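Local coordinates for peptidoglycan synthetase penicillin-binding protein 3 (PDB 4YE5) that probably binds penicillin and, as a member of the transpeptidase family, is likely to cross-link peptidoglycan during cell-wall synthesis, at residues A30-I35 and A44-R49; L292-M297 and S459-A464; E357-F362 and T394-L399; Q370-G373 and G378-E381. All blocks are in the same frame, centred on the assembly; numbering follows the deposited sequence.

In the fold
Contact 1 lies in the dimerisation domain, whereas contacts 2, 3 and 4 all fall in the transpeptidase domain. Contact 1 is accordingly remote: its centre lies about 48 Å from that of contact 2 and about 49 Å from that of contact 3, across the chain's centre. Contacts 2 and 3 adjoin, because helix 290-299 touches both Phe362 and Leu399; Gly296 CA comes within 3.5 Å of Phe362 CG. That helix probably carries the lysine of an SxxK motif, and Met294 of contact 2 and Leu399 of contact 3 lie near this likely active site without touching the motif. Contact 4 lies in the chain between the two segments of contact 3, with nearest atoms about 7 Å apart.

Contact 1 (A30-I35 and A44-R49); sequences ARRGKI and AQSVER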
loop_
_atom_site.group_PDB
_atom_site.type_symbol
_atom_site.label_atom_id
_atom_site.label_comp_id
_atom_site.label_asym_id
_atom_site.label_seq_id
_atom_site.Cartn_x
_atom_site.Cartn_y
_atom_site.Cartn_z
ATOM N N ALA A 30 6.366 7.781 -23.117
ATOM C CA ALA A 30 5.588 8.501 -22.112
ATOM C C ALA A 30 6.405 8.673 -20.826
ATOM O O ALA A 30 7.129 7.761 -20.423
ATOM C CB ALA A 30 4.276 7.747 -21.802
ATOM N N ARG A 31 6.290 9.839 -20.190
ATOM C CA ARG A 31 6.948 10.072 -18.899
ATOM C C ARG A 31 6.095 9.530 -17.751
ATOM O O ARG A 31 4.865 9.678 -17.736
ATOM C CB ARG A 31 7.218 11.561 -18.683
ATOM C CG ARG A 31 7.994 12.210 -19.847
ATOM C CD ARG A 31 8.040 13.731 -19.716
ATOM N NE ARG A 31 8.613 14.145 -18.437
ATOM C CZ ARG A 31 8.420 15.338 -17.878
ATOM N NH1 ARG A 31 7.663 16.245 -18.488
ATOM N NH2 ARG A 31 8.981 15.623 -16.707
ATOM N N ARG A 32 6.755 8.899 -16.793
ATOM C CA ARG A 32 6.048 8.275 -15.685
ATOM C C ARG A 32 5.415 9.305 -14.750
ATOM O O ARG A 32 6.031 10.310 -14.409
ATOM C CB ARG A 32 6.998 7.363 -14.916
ATOM C CG ARG A 32 6.278 6.427 -13.943
ATOM C CD ARG A 32 7.232 5.392 -13.378
ATOM N NE ARG A 32 6.515 4.444 -12.526
ATOM C CZ ARG A 32 5.835 3.408 -12.990
ATOM N NH1 ARG A 32 5.767 3.188 -14.310
ATOM N NH2 ARG A 32 5.212 2.595 -12.134
ATOM N N GLY A 33 4.176 9.052 -14.337
ATOM C CA GLY A 33 3.501 9.918 -13.388
ATOM C C GLY A 33 4.084 9.871 -11.983
ATOM O O GLY A 33 4.919 9.024 -11.664
ATOM N N LYS A 34 3.662 10.813 -11.150
ATOM C CA LYS A 34 4.137 10.878 -9.771
ATOM C C LYS A 34 3.260 10.056 -8.822
ATOM O O LYS A 34 2.106 9.722 -9.131
ATOM C CB LYS A 34 4.179 12.327 -9.258
ATOM C CG LYS A 34 4.808 13.363 -10.187
ATOM C CD LYS A 34 4.900 14.717 -9.471
ATOM C CE LYS A 34 4.580 15.901 -10.389
ATOM N NZ LYS A 34 5.328 15.896 -11.680
ATOM N N ILE A 35 3.826 9.735 -7.670
ATOM C CA ILE A 35 3.045 9.237 -6.543
ATOM C C ILE A 35 3.125 10.287 -5.448
ATOM O O ILE A 35 4.209 10.793 -5.138
ATOM C CB ILE A 35 3.572 7.894 -6.013
ATOM C CG1 ILE A 35 3.476 6.822 -7.107
ATOM C CG2 ILE A 35 2.751 7.469 -4.749
ATOM C CD1 ILE A 35 4.340 5.578 -6.864
ATOM N N ALA A 44 7.188 9.910 -5.124
ATOM C CA ALA A 44 7.939 9.264 -6.200
ATOM C C ALA A 44 7.822 10.124 -7.438
ATOM O O ALA A 44 6.726 10.574 -7.777
ATOM C CB ALA A 44 7.370 7.877 -6.506
ATOM N N GLN A 45 8.940 10.351 -8.111
ATOM C CA GLN A 45 8.892 11.023 -9.406
ATOM C C GLN A 45 10.118 10.755 -10.254
ATOM O O GLN A 45 11.215 10.502 -9.740
ATOM C CB GLN A 45 8.663 12.525 -9.260
ATOM C CG GLN A 45 9.762 13.271 -8.574
ATOM C CD GLN A 45 9.606 14.779 -8.745
ATOM O OE1 GLN A 45 9.297 15.256 -9.831
ATOM N NE2 GLN A 45 9.817 15.527 -7.672
ATOM N N SER A 46 9.916 10.821 -11.565
ATOM C CA SER A 46 10.963 10.498 -12.519
ATOM C C SER A 46 11.701 11.761 -12.974
ATOM O O SER A 46 11.131 12.848 -13.018
ATOM C CB SER A 46 10.362 9.753 -13.723
ATOM O OG SER A 46 9.791 8.513 -13.324
ATOM N N VAL A 47 12.976 11.603 -13.299
ATOM C CA VAL A 47 13.809 12.698 -13.785
ATOM C C VAL A 47 13.754 12.710 -15.306
ATOM O O VAL A 47 14.108 11.716 -15.942
ATOM C CB VAL A 47 15.286 12.476 -13.381
ATOM C CG1 VAL A 47 16.119 13.718 -13.685
ATOM C CG2 VAL A 47 15.385 12.104 -11.897
ATOM N N GLU A 48 13.306 13.814 -15.893
ATOM C CA GLU A 48 13.278 13.916 -17.348
ATOM C C GLU A 48 14.646 14.268 -17.924
ATOM O O GLU A 48 15.009 15.436 -17.992
ATOM C CB GLU A 48 12.225 14.925 -17.826
ATOM C CG GLU A 48 12.005 14.850 -19.343
ATOM C CD GLU A 48 11.239 16.038 -19.909
ATOM O OE1 GLU A 48 10.720 16.845 -19.115
ATOM O OE2 GLU A 48 11.163 16.169 -21.154
ATOM N N ARG A 49 15.401 13.244 -18.320
ATOM C CA ARG A 49 16.664 13.414 -19.038
ATOM C C ARG A 49 16.638 12.458 -20.229
ATOM O O ARG A 49 15.792 11.554 -20.287
ATOM C CB ARG A 49 17.865 13.079 -18.147
ATOM C CG ARG A 49 17.860 13.768 -16.795
ATOM C CD ARG A 49 17.978 15.281 -16.912
ATOM N NE ARG A 49 19.349 15.691 -17.195
ATOM C CZ ARG A 49 19.889 16.830 -16.774
ATOM N NH1 ARG A 49 19.166 17.681 -16.053
ATOM N NH2 ARG A 49 21.151 17.116 -17.075
HETATM O O HOH W 1 7.157 11.542 -12.384
#
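Ala44 O is approached by two groups of the facing segment: Ile35 N donates to it over 3.0 Å in a bond of 161° at the hydrogen, and Lys34 CA makes a CA-H...O contact with Ala44 O at 3.3 Å. The return bond, from Ala44 N to Ile35 O at 3.1 Å, makes Ile35 and Ala44 a hydrogen-bonded antiparallel pair. They join strands 35-36 and 42-46 of a beta-hairpin within a mixed sheet. On the side of the sheet bearing both side chains, Ile35 CD1 packs on Ala44 CB at 3.8 Å, and Ile35 also touches helices 172-176 and 178-182.

Further along, a water bridges the backbones, donating to Arg32 O at 2.6 Å and accepting from Ser46 N. The aliphatic base of Arg32 supplies the direct touch here, its CB lying 3.4 Å from Ser46 OG. The Arg32 guanidinium itself turns to Glu174, and Ser46 OG to Arg148.

At the far end Arg31 and Glu48 cross at about a right angle. A bend at chi3 (56°) turns the Arg31 head so that its face meets the carboxylate. The salt bridge, Arg31 NH1 to Glu48 OE1 at 3.2 Å, is therefore one of charge alone, with no N-H aimed at the oxygen. Glu48 OE2 bonds Tyr50 OH, while Glu48 OE1 sits over the centre of the guanidinium, 3.0 Å from Arg31 CZ.

Contact 2 (L292-M297 and S459-A464); sequences LAMSGM and SQMLNA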
loop_
_atom_site.group_PDB
_atom_site.type_symbol
_atom_site.label_atom_id
_atom_site.label_comp_id
_atom_site.label_asym_id
_atom_site.label_seq_id
_atom_site.Cartn_x
_atom_site.Cartn_y
_atom_site.Cartn_z
ATOM N N LEU A 292 -15.674 -10.898 16.708
ATOM C CA LEU A 292 -16.460 -11.347 15.552
ATOM C C LEU A 292 -17.504 -12.385 15.936
ATOM O O LEU A 292 -18.668 -12.297 15.513
ATOM C CB LEU A 292 -15.565 -11.933 14.453
ATOM C CG LEU A 292 -14.268 -11.207 14.063
ATOM C CD1 LEU A 292 -13.815 -11.681 12.694
ATOM C CD2 LEU A 292 -14.421 -9.714 14.091
ATOM N N ALA A 293 -17.101 -13.382 16.721
ATOM C CA ALA A 293 -18.038 -14.466 17.070
ATOM C C ALA A 293 -19.165 -13.976 17.977
ATOM O O ALA A 293 -20.333 -14.374 17.822
ATOM C CB ALA A 293 -17.304 -15.648 17.732
HETATM N N MSE A 294 -18.812 -13.119 18.926
HETATM C CA MSE A 294 -19.784 -12.579 19.888
HETATM C C MSE A 294 -20.775 -11.645 19.221
HETATM O O MSE A 294 -21.962 -11.632 19.563
HETATM C CB MSE A 294 -19.081 -11.814 21.020
HETATM C CG MSE A 294 -20.036 -11.351 22.131
HETATM SE SE MSE A 294 -19.147 -10.483 23.645
HETATM C CE MSE A 294 -18.156 -12.017 24.295
ATOM N N SER A 295 -20.279 -10.829 18.295
ATOM C CA SER A 295 -21.163 -10.004 17.492
ATOM C C SER A 295 -22.243 -10.881 16.853
ATOM O O SER A 295 -23.435 -10.509 16.827
ATOM C CB SER A 295 -20.382 -9.246 16.412
ATOM O OG SER A 295 -19.566 -8.248 17.005
ATOM N N GLY A 296 -21.824 -12.044 16.350
ATOM C CA GLY A 296 -22.741 -13.013 15.756
ATOM C C GLY A 296 -23.784 -13.511 16.763
ATOM O O GLY A 296 -24.977 -13.597 16.451
HETATM N N MSE A 297 -23.340 -13.817 17.980
HETATM C CA MSE A 297 -24.236 -14.302 19.026
HETATM C C MSE A 297 -25.322 -13.296 19.362
HETATM O O MSE A 297 -26.487 -13.658 19.552
HETATM C CB MSE A 297 -23.465 -14.627 20.304
HETATM C CG MSE A 297 -22.492 -15.763 20.145
HETATM SE SE MSE A 297 -21.478 -15.957 21.765
HETATM C CE MSE A 297 -20.138 -17.200 21.078
ATOM N N SER A 459 -23.125 -1.083 18.811
ATOM C CA SER A 459 -23.008 -0.231 19.988
ATOM C C SER A 459 -22.685 -1.027 21.237
ATOM O O SER A 459 -21.902 -0.583 22.070
ATOM C CB SER A 459 -24.320 0.531 20.243
ATOM O OG SER A 459 -24.442 1.567 19.296
ATOM N N GLN A 460 -23.341 -2.170 21.396
ATOM C CA GLN A 460 -23.131 -3.002 22.584
ATOM C C GLN A 460 -21.732 -3.608 22.591
ATOM O O GLN A 460 -21.108 -3.730 23.646
ATOM C CB GLN A 460 -24.200 -4.095 22.665
ATOM C CG GLN A 460 -25.587 -3.517 22.925
ATOM C CD GLN A 460 -26.718 -4.532 22.779
ATOM O OE1 GLN A 460 -26.506 -5.686 22.411
ATOM N NE2 GLN A 460 -27.932 -4.090 23.066
HETATM N N MSE A 461 -21.239 -3.978 21.412
HETATM C CA MSE A 461 -19.888 -4.531 21.294
HETATM C C MSE A 461 -18.819 -3.448 21.535
HETATM O O MSE A 461 -17.780 -3.702 22.120
HETATM C CB MSE A 461 -19.688 -5.170 19.916
HETATM C CG MSE A 461 -20.462 -6.463 19.695
HETATM SE SE MSE A 461 -20.037 -7.772 21.052
HETATM C CE MSE A 461 -18.132 -7.932 20.760
ATOM N N LEU A 462 -19.080 -2.234 21.076
ATOM C CA LEU A 462 -18.170 -1.120 21.323
ATOM C C LEU A 462 -18.072 -0.861 22.832
ATOM O O LEU A 462 -16.985 -0.631 23.381
ATOM C CB LEU A 462 -18.710 0.133 20.615
ATOM C CG LEU A 462 -17.832 1.374 20.525
ATOM C CD1 LEU A 462 -16.568 1.080 19.743
ATOM C CD2 LEU A 462 -18.607 2.499 19.844
ATOM N N ASN A 463 -19.228 -0.892 23.489
ATOM C CA ASN A 463 -19.324 -0.768 24.937
ATOM C C ASN A 463 -18.513 -1.881 25.649
ATOM O O ASN A 463 -17.755 -1.615 26.579
ATOM C CB ASN A 463 -20.805 -0.803 25.333
ATOM C CG ASN A 463 -21.045 -0.486 26.806
ATOM O OD1 ASN A 463 -20.404 -1.048 27.694
ATOM N ND2 ASN A 463 -21.992 0.409 27.067
ATOM N N ALA A 464 -18.655 -3.121 25.198
ATOM C CA ALA A 464 -17.890 -4.233 25.789
ATOM C C ALA A 464 -16.392 -4.099 25.494
ATOM O O ALA A 464 -15.551 -4.451 26.337
ATOM C CB ALA A 464 -18.424 -5.584 25.292
#
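Met461, a selenomethionine, carries the whole of the second segment's direct touch, meeting Met294 and Ser295 on helix 290-299. Its CA lies 6.8 Å from the CA of Ser295, a close approach between two helices with no hydrogen bond across these segments. The Met461 chain is coiled, with chi2 at -56° and chi3 turned in the same sense, and this folds the methyl back along the facing helix. In order outward, Met461 CG rests 3.4 Å from Ser295 OG, and Met461 SE lies 3.7 Å from Met294 CG. Met461 CE then reaches Met294 CB at 4.0 Å.

Met294, also a selenomethionine, runs extended as far as its selenium and bends only at chi3 (-66°); the two side chains cross obliquely, with Met294 SE 3.9 Å from Met461 SE. The contact is apolar and buried. Its one polar side-chain atom, Ser295 OG, is satisfied by Val291 O one turn back on its own helix, which accounts for a hydroxyl facing a methylene.

Past Met461 the helix turns other faces to other partners: Leu462 packs on Ile418, while Ala464 points back toward helix 290-299 but settles on Ala336 and Leu339. Helix 455-470 packs in the transpeptidase domain against helices 290-299, 335-340 and 408-419; Met461 and Ser295 share Ile418, and Met294 also leans on helix 344-350.

Contact 3 (E357-F362 and T394-L399); sequences EQRYNF and TRNTVL
Arg359 reaches from helix 356-365 into segment 394-399, where its NH1 donates to two acceptors: Arg395 O at 2.7 Å and Asn396 OD1 at 3.0 Å from Arg359 NH1. The second bond is nearly straight, 171° at the hydrogen, and both acceptors lie in or close to the guanidinium plane. Seen from the acceptors the fit is less regular, for Arg359 NH1 stands above the carbonyl plane of each and on no lone pair. An extended run from CG to NE carries the head this far, and Arg359 NE and NH2 keep further partners in Met354 O and, weakly, Gly351 O. A water closes a small ring, accepting from Arg359 NH2 at 2.7 Å while donating to Asn396 OD1.

The short helix 394-397 thus has the carbonyl of Arg395 and the amide of Asn396 tied to one arginine of helix 356-365, a join within the transpeptidase domain. Two side chains sandwich the Arg359 head. Arg395, with CG in the crowded position between backbone N and carbonyl carbon (chi1 73°), then bends at chi3 and brings its guanidinium over one face, NH1 offset toward the rim, the planes 31° apart. Arg359 NH2 and Arg395 NH1 are 3.6 Å apart, like charges whose repulsion is probably eased by the acceptors around them, including Asn356 OD1 for Arg395 NE.

Over the opposite face comes Leu399, its CD1 3.6 Å from Arg359 NH1. The other branch, Leu399 CD2, runs beside the aliphatic shaft, 3.9 Å from Arg359 CD, while Val398 CG1 stands 4.3 Å from Arg359 CB.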
loop_
_atom_site.group_PDB
_atom_site.type_symbol
_atom_site.label_atom_id
_atom_site.label_comp_id
_atom_site.label_asym_id
_atom_site.label_seq_id
_atom_site.Cartn_x
_atom_site.Cartn_y
_atom_site.Cartn_z
ATOM N N GLU A 357 -22.548 -23.419 10.791
ATOM C CA GLU A 357 -22.825 -22.524 9.677
ATOM C C GLU A 357 -22.887 -21.069 10.132
ATOM O O GLU A 357 -22.360 -20.184 9.464
ATOM C CB GLU A 357 -24.124 -22.913 8.962
ATOM C CG GLU A 357 -24.419 -22.040 7.746
ATOM C CD GLU A 357 -25.767 -22.328 7.114
ATOM O OE1 GLU A 357 -26.500 -23.190 7.645
ATOM O OE2 GLU A 357 -26.092 -21.687 6.087
ATOM N N GLN A 358 -23.531 -20.828 11.271
ATOM C CA GLN A 358 -23.609 -19.484 11.830
ATOM C C GLN A 358 -22.229 -18.973 12.225
ATOM O O GLN A 358 -21.888 -17.821 11.953
ATOM C CB GLN A 358 -24.540 -19.465 13.040
ATOM C CG GLN A 358 -25.978 -19.680 12.669
ATOM C CD GLN A 358 -26.836 -19.942 13.876
ATOM O OE1 GLN A 358 -26.359 -20.446 14.891
ATOM N NE2 GLN A 358 -28.114 -19.598 13.777
ATOM N N ARG A 359 -21.431 -19.832 12.859
ATOM C CA ARG A 359 -20.061 -19.450 13.214
ATOM C C ARG A 359 -19.284 -19.012 11.979
ATOM O O ARG A 359 -18.722 -17.921 11.958
ATOM C CB ARG A 359 -19.332 -20.586 13.958
ATOM C CG ARG A 359 -20.001 -20.960 15.273
ATOM C CD ARG A 359 -19.457 -22.266 15.892
ATOM N NE ARG A 359 -20.282 -22.667 17.037
ATOM C CZ ARG A 359 -19.822 -23.266 18.133
ATOM N NH1 ARG A 359 -18.531 -23.554 18.240
ATOM N NH2 ARG A 359 -20.652 -23.572 19.127
ATOM N N TYR A 360 -19.263 -19.857 10.949
ATOM C CA TYR A 360 -18.541 -19.537 9.717
ATOM C C TYR A 360 -19.063 -18.217 9.126
ATOM O O TYR A 360 -18.284 -17.349 8.732
ATOM C CB TYR A 360 -18.712 -20.657 8.679
ATOM C CG TYR A 360 -18.019 -20.341 7.366
ATOM C CD1 TYR A 360 -16.697 -20.721 7.142
ATOM C CD2 TYR A 360 -18.678 -19.634 6.360
ATOM C CE1 TYR A 360 -16.051 -20.418 5.951
ATOM C CE2 TYR A 360 -18.041 -19.327 5.165
ATOM C CZ TYR A 360 -16.732 -19.725 4.966
ATOM O OH TYR A 360 -16.103 -19.409 3.783
ATOM N N ASN A 361 -20.392 -18.095 9.057
ATOM C CA ASN A 361 -21.033 -16.951 8.427
ATOM C C ASN A 361 -20.618 -15.637 9.050
ATOM O O ASN A 361 -20.277 -14.706 8.345
ATOM C CB ASN A 361 -22.558 -17.070 8.480
ATOM C CG ASN A 361 -23.251 -15.844 7.912
ATOM O OD1 ASN A 361 -23.387 -15.702 6.695
ATOM N ND2 ASN A 361 -23.690 -14.947 8.792
ATOM N N PHE A 362 -20.632 -15.553 10.374
ATOM C CA PHE A 362 -20.269 -14.281 10.985
ATOM C C PHE A 362 -18.800 -13.942 10.880
ATOM O O PHE A 362 -18.453 -12.796 10.641
ATOM C CB PHE A 362 -20.854 -14.105 12.387
ATOM C CG PHE A 362 -22.294 -13.645 12.344
ATOM C CD1 PHE A 362 -22.601 -12.297 12.204
ATOM C CD2 PHE A 362 -23.329 -14.564 12.358
ATOM C CE1 PHE A 362 -23.936 -11.877 12.125
ATOM C CE2 PHE A 362 -24.658 -14.157 12.285
ATOM C CZ PHE A 362 -24.963 -12.813 12.171
ATOM N N THR A 394 -11.919 -27.671 16.292
ATOM C CA THR A 394 -11.746 -26.419 15.561
ATOM C C THR A 394 -13.060 -25.652 15.419
ATOM O O THR A 394 -13.043 -24.443 15.260
ATOM C CB THR A 394 -11.116 -26.635 14.168
ATOM O OG1 THR A 394 -12.001 -27.420 13.355
ATOM C CG2 THR A 394 -9.761 -27.352 14.294
ATOM N N ARG A 395 -14.196 -26.350 15.485
ATOM C CA ARG A 395 -15.491 -25.661 15.447
ATOM C C ARG A 395 -15.625 -24.745 16.664
ATOM O O ARG A 395 -16.379 -23.774 16.635
ATOM C CB ARG A 395 -16.663 -26.658 15.395
ATOM C CG ARG A 395 -16.917 -27.381 16.713
ATOM C CD ARG A 395 -18.153 -28.271 16.659
ATOM N NE ARG A 395 -19.381 -27.530 16.365
ATOM C CZ ARG A 395 -20.207 -27.042 17.286
ATOM N NH1 ARG A 395 -21.305 -26.388 16.919
ATOM N NH2 ARG A 395 -19.941 -27.208 18.576
ATOM N N ASN A 396 -14.879 -25.050 17.725
ATOM C CA ASN A 396 -14.890 -24.230 18.942
ATOM C C ASN A 396 -13.773 -23.192 19.031
ATOM O O ASN A 396 -14.001 -22.041 19.436
ATOM C CB ASN A 396 -14.888 -25.133 20.180
ATOM C CG ASN A 396 -16.261 -25.679 20.484
ATOM O OD1 ASN A 396 -17.237 -24.925 20.523
ATOM N ND2 ASN A 396 -16.358 -26.998 20.675
ATOM N N THR A 397 -12.563 -23.581 18.641
ATOM C CA THR A 397 -11.435 -22.640 18.638
ATOM C C THR A 397 -11.693 -21.456 17.700
ATOM O O THR A 397 -11.164 -20.361 17.902
ATOM C CB THR A 397 -10.104 -23.323 18.236
ATOM O OG1 THR A 397 -10.208 -23.824 16.902
ATOM C CG2 THR A 397 -9.770 -24.491 19.184
ATOM N N VAL A 398 -12.524 -21.661 16.684
ATOM C CA VAL A 398 -12.849 -20.570 15.761
ATOM C C VAL A 398 -13.566 -19.427 16.506
ATOM O O VAL A 398 -13.529 -18.272 16.074
ATOM C CB VAL A 398 -13.701 -21.074 14.563
ATOM C CG1 VAL A 398 -15.176 -21.103 14.914
ATOM C CG2 VAL A 398 -13.474 -20.204 13.339
ATOM N N LEU A 399 -14.197 -19.753 17.635
ATOM C CA LEU A 399 -14.884 -18.751 18.457
ATOM C C LEU A 399 -13.902 -17.789 19.091
ATOM O O LEU A 399 -14.256 -16.651 19.394
ATOM C CB LEU A 399 -15.697 -19.409 19.579
ATOM C CG LEU A 399 -16.842 -20.345 19.190
ATOM C CD1 LEU A 399 -17.506 -20.892 20.459
ATOM C CD2 LEU A 399 -17.864 -19.623 18.284
HETATM O O HOH W 2 -19.875 -24.210 21.666
#

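Contact 4 (Q370-G373 and G378-E381); sequences QATG and GESE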
loop_
_atom_site.group_PDB
_atom_site.type_symbol
_atom_site.label_atom_id
_atom_site.label_comp_id
_atom_site.label_asym_id
_atom_site.label_seq_id
_atom_site.Cartn_x
_atom_site.Cartn_y
_atom_site.Cartn_z
ATOM N N GLN A 370 -11.289 -13.344 2.858
ATOM C CA GLN A 370 -11.547 -12.707 1.572
ATOM C C GLN A 370 -10.540 -11.594 1.286
ATOM O O GLN A 370 -10.029 -10.941 2.209
ATOM C CB GLN A 370 -12.962 -12.138 1.565
ATOM C CG GLN A 370 -14.008 -13.140 2.001
ATOM C CD GLN A 370 -15.284 -12.471 2.423
ATOM O OE1 GLN A 370 -15.961 -11.841 1.613
ATOM N NE2 GLN A 370 -15.615 -12.584 3.705
ATOM N N ALA A 371 -10.263 -11.364 0.010
ATOM C CA ALA A 371 -9.350 -10.306 -0.378
ATOM C C ALA A 371 -9.866 -8.965 0.154
ATOM O O ALA A 371 -11.073 -8.716 0.169
ATOM C CB ALA A 371 -9.210 -10.272 -1.898
ATOM N N THR A 372 -8.968 -8.112 0.628
ATOM C CA THR A 372 -9.380 -6.763 1.038
ATOM C C THR A 372 -9.927 -5.968 -0.144
ATOM O O THR A 372 -10.719 -5.040 0.023
ATOM C CB THR A 372 -8.209 -5.960 1.608
ATOM O OG1 THR A 372 -7.199 -5.826 0.600
ATOM C CG2 THR A 372 -7.633 -6.666 2.843
ATOM N N GLY A 373 -9.493 -6.335 -1.343
ATOM C CA GLY A 373 -9.837 -5.571 -2.531
ATOM C C GLY A 373 -8.824 -4.465 -2.795
ATOM O O GLY A 373 -8.909 -3.780 -3.802
ATOM N N GLY A 378 1.503 -9.167 -3.180
ATOM C CA GLY A 378 2.020 -9.968 -2.081
ATOM C C GLY A 378 1.035 -10.117 -0.931
ATOM O O GLY A 378 1.331 -10.745 0.080
ATOM N N GLU A 379 -0.142 -9.532 -1.095
ATOM C CA GLU A 379 -1.205 -9.623 -0.110
ATOM C C GLU A 379 -1.877 -10.999 -0.171
ATOM O O GLU A 379 -2.197 -11.478 -1.251
ATOM C CB GLU A 379 -2.250 -8.544 -0.406
ATOM C CG GLU A 379 -3.404 -8.521 0.565
ATOM C CD GLU A 379 -4.511 -7.550 0.146
ATOM O OE1 GLU A 379 -4.283 -6.681 -0.729
ATOM O OE2 GLU A 379 -5.623 -7.676 0.688
ATOM N N SER A 380 -2.109 -11.623 0.980
ATOM C CA SER A 380 -2.807 -12.919 1.026
ATOM C C SER A 380 -4.294 -12.736 1.348
ATOM O O SER A 380 -4.687 -11.718 1.912
ATOM C CB SER A 380 -2.168 -13.821 2.089
ATOM O OG SER A 380 -2.949 -14.979 2.309
ATOM N N GLU A 381 -5.122 -13.725 1.025
ATOM C CA GLU A 381 -6.527 -13.655 1.425
ATOM C C GLU A 381 -6.737 -14.213 2.830
ATOM O O GLU A 381 -7.836 -14.135 3.369
ATOM C CB GLU A 381 -7.441 -14.378 0.423
ATOM C CG GLU A 381 -7.434 -13.744 -0.959
ATOM C CD GLU A 381 -8.304 -14.491 -1.951
ATOM O OE1 GLU A 381 -8.671 -15.654 -1.674
ATOM O OE2 GLU A 381 -8.628 -13.904 -3.005
HETATM O O HOH W 3 -11.777 -13.015 -1.815
HETATM O O HOH W 4 -6.526 -9.737 2.091
#
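Glu379 lays its carboxylate against Thr372, with OE2 beside the hydroxyl and the methyl, though the placing of OE2 so close to the threonine is doubtful in detail. Thr372 OG1 is modelled 2.4 Å from Glu379 OE2, a hydrogen bond donated by the hydroxyl but too short for its length to be trusted. The same oxygen takes a weak bond from the backbone, Thr372 N to Glu379 OE2 at 3.4 Å. Glu379 attains this with a fully stretched chain, CG anti to its backbone N (chi1 -179°).

A water completes the group, donating to Glu379 OE2 at 2.7 Å and to Ser380 O, and accepting from Thr372 N. Thr372 OG1 also receives Leu374 N, two residues on, as in an ST turn. The carboxylate thus bonds both to Thr372 and, through OE1, to Leu376 N in the turn between the segments, within the long loop that joins helix 356-365 to helix 394-397.

The other end of the contact is looser. Glu381 CG lies 3.8 Å from Ala371 N, with Glu381 OE2 equally far from Ala371 CB. A second water accepts from Ala371 N at 2.9 Å and donates only weakly to Glu381 OE2. Gln410 NE2 of helix 408-419 bonds both Gln370 O and Glu381 O, linking the two backbones.

Gathered between a hydroxyl, backbone N-H groups and water, the Glu379 carboxylate probably remains ionised, its negative charge stabilised by these donors at a turn on the protein surface.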